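Local coordinates for predicted DNA-binding transcriptional regulator (Aliivibrio fischeri ES114, PDB 7DWN), which probably binds cis-regulatory DNA as a LysR-type transcriptional regulator, joining a helix-turn-helix domain to a LysR-type substrate-binding domain and assembling as a tetramer, at residues E168-S173 with S261-I266. Numbering follows the deposited sequence.
Sequences ELLPVS and SLRLPI
Two backbone hydrogen bonds, each in the plane of its acceptor carbonyl, pair Leu169 of strand 160-174 with Leu264 at the start of strand 264-272, antiparallel. Leu169 N donates a hydrogen bond to Leu264 O at 2.8 Å, and Leu264 N donates one to Leu169 O at 3.0 Å, the straighter of the two with 167° at the hydrogen. Each acceptor also receives a CA-H contact: Glu168 CA lies 3.2 Å from Leu264 O, and Arg263 CA approaches Leu169 O. On the face of Leu169 and Leu264, the Leu169 side chain crosses that of Ile266 at about a right angle, its CG 3.8 Å from Ile266 CG2 and its CD2 near Ile266 CD1. Ile266 keeps CG1 in the crowded position between backbone N and carbonyl carbon (chi1 54°).

Glu168 extends across the opposite face, where its OE1 rests 3.4 Å from Arg263 CB. No salt bridge forms: Glu168 OE2 stays 5.0 Å from Arg263 NE, so any attraction is probably long-range. The Arg263 chain, extended from CG to NE, crosses Leu170 obliquely; Leu170 CD2 lies 3.6 Å from Arg263 CD and at the edge of the guanidinium, in its plane. Pro171 CG packs on Leu262 CB, and Trp239 NE1 hydrogen-bonds to Leu262 O.

The pairing lies in the LysR substrate-binding domain, where strands 264-272 and 238-241 both pair with strand 160-174. Helix 201-209 packs on Leu169 with Met202 and Gln205, on Leu264 with Ile209 and on Ile266 with Tyr201, while Ile256 of strand 254-256 packs against Leu170 and Arg263.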
loop_
_atom_site.group_PDB
_atom_site.type_symbol
_atom_site.label_atom_id
_atom_site.label_comp_id
_atom_site.label_asym_id
_atom_site.label_seq_id
_atom_site.Cartn_x
_atom_site.Cartn_y
_atom_site.Cartn_z
ATOM N N GLU A 168 -24.666 12.918 -29.497
ATOM C CA GLU A 168 -25.089 11.584 -29.892
ATOM C C GLU A 168 -23.912 10.781 -30.428
ATOM O O GLU A 168 -23.020 11.313 -31.096
ATOM C CB GLU A 168 -26.186 11.628 -30.963
ATOM C CG GLU A 168 -27.402 12.466 -30.609
ATOM C CD GLU A 168 -28.482 12.380 -31.672
ATOM O OE1 GLU A 168 -29.415 11.566 -31.514
ATOM O OE2 GLU A 168 -28.385 13.117 -32.677
ATOM N N LEU A 169 -23.920 9.491 -30.106
ATOM C CA LEU A 169 -23.165 8.489 -30.843
ATOM C C LEU A 169 -23.939 8.143 -32.107
ATOM O O LEU A 169 -25.063 7.623 -32.031
ATOM C CB LEU A 169 -22.951 7.237 -29.996
ATOM C CG LEU A 169 -22.072 7.360 -28.754
ATOM C CD1 LEU A 169 -22.140 6.088 -27.925
ATOM C CD2 LEU A 169 -20.642 7.657 -29.163
ATOM N N LEU A 170 -23.347 8.448 -33.260
ATOM C CA LEU A 170 -23.915 8.206 -34.576
ATOM C C LEU A 170 -23.257 6.993 -35.204
ATOM O O LEU A 170 -22.016 6.927 -35.252
ATOM C CB LEU A 170 -23.711 9.424 -35.472
ATOM C CG LEU A 170 -24.150 10.772 -34.902
ATOM C CD1 LEU A 170 -23.807 11.891 -35.870
ATOM C CD2 LEU A 170 -25.637 10.765 -34.591
ATOM N N PRO A 171 -24.034 6.007 -35.653
ATOM C CA PRO A 171 -23.461 4.891 -36.418
ATOM C C PRO A 171 -23.110 5.355 -37.823
ATOM O O PRO A 171 -23.979 5.786 -38.584
ATOM C CB PRO A 171 -24.584 3.850 -36.424
ATOM C CG PRO A 171 -25.836 4.655 -36.275
ATOM C CD PRO A 171 -25.479 5.842 -35.417
ATOM N N VAL A 172 -21.826 5.278 -38.163
ATOM C CA VAL A 172 -21.334 5.842 -39.407
ATOM C C VAL A 172 -20.518 4.810 -40.173
ATOM O O VAL A 172 -19.942 3.871 -39.603
ATOM C CB VAL A 172 -20.491 7.112 -39.177
ATOM C CG1 VAL A 172 -21.350 8.218 -38.591
ATOM C CG2 VAL A 172 -19.306 6.806 -38.279
ATOM N N SER A 173 -20.487 5.019 -41.492
ATOM C CA SER A 173 -19.700 4.240 -42.435
ATOM C C SER A 173 -18.920 5.173 -43.348
ATOM O O SER A 173 -19.308 6.323 -43.580
ATOM C CB SER A 173 -20.569 3.339 -43.319
ATOM O OG SER A 173 -21.451 2.557 -42.552
ATOM N N SER A 261 -33.422 5.888 -34.232
ATOM C CA SER A 261 -33.392 5.135 -32.985
ATOM C C SER A 261 -32.028 4.510 -32.718
ATOM O O SER A 261 -31.763 4.094 -31.585
ATOM C CB SER A 261 -34.471 4.053 -33.000
ATOM O OG SER A 261 -34.345 3.226 -34.143
ATOM N N LEU A 262 -31.162 4.430 -33.731
ATOM C CA LEU A 262 -29.803 3.945 -33.524
ATOM C C LEU A 262 -28.865 5.037 -33.026
ATOM O O LEU A 262 -27.816 4.719 -32.457
ATOM C CB LEU A 262 -29.249 3.338 -34.816
ATOM C CG LEU A 262 -29.949 2.081 -35.336
ATOM C CD1 LEU A 262 -29.239 1.537 -36.565
ATOM C CD2 LEU A 262 -30.032 1.022 -34.249
ATOM N N ARG A 263 -29.215 6.306 -33.231
ATOM C CA ARG A 263 -28.429 7.408 -32.686
ATOM C C ARG A 263 -28.621 7.463 -31.176
ATOM O O ARG A 263 -29.749 7.614 -30.695
ATOM C CB ARG A 263 -28.847 8.725 -33.337
ATOM C CG ARG A 263 -28.691 8.759 -34.851
ATOM C CD ARG A 263 -29.104 10.114 -35.411
ATOM N NE ARG A 263 -28.757 10.275 -36.822
ATOM C CZ ARG A 263 -29.584 10.025 -37.832
ATOM N NH1 ARG A 263 -30.815 9.597 -37.594
ATOM N NH2 ARG A 263 -29.183 10.205 -39.083
ATOM N N LEU A 264 -27.527 7.342 -30.423
ATOM C CA LEU A 264 -27.652 7.149 -28.981
ATOM C C LEU A 264 -27.217 8.392 -28.224
ATOM O O LEU A 264 -26.132 8.916 -28.495
ATOM C CB LEU A 264 -26.811 5.952 -28.536
ATOM C CG LEU A 264 -27.128 4.637 -29.247
ATOM C CD1 LEU A 264 -25.977 3.662 -29.087
ATOM C CD2 LEU A 264 -28.418 4.041 -28.709
ATOM N N PRO A 265 -27.997 8.890 -27.269
ATOM C CA PRO A 265 -27.565 10.082 -26.529
ATOM C C PRO A 265 -26.416 9.775 -25.580
ATOM O O PRO A 265 -26.361 8.710 -24.961
ATOM C CB PRO A 265 -28.827 10.500 -25.765
ATOM C CG PRO A 265 -29.590 9.236 -25.598
ATOM C CD PRO A 265 -29.331 8.431 -26.845
ATOM N N ILE A 266 -25.481 10.724 -25.486
ATOM C CA ILE A 266 -24.413 10.708 -24.494
ATOM C C ILE A 266 -24.270 12.121 -23.944
ATOM O O ILE A 266 -24.676 13.099 -24.574
ATOM C CB ILE A 266 -23.060 10.216 -25.066
ATOM C CG1 ILE A 266 -22.663 11.026 -26.304
ATOM C CG2 ILE A 266 -23.111 8.727 -25.381
ATOM C CD1 ILE A 266 -21.292 10.660 -26.855
#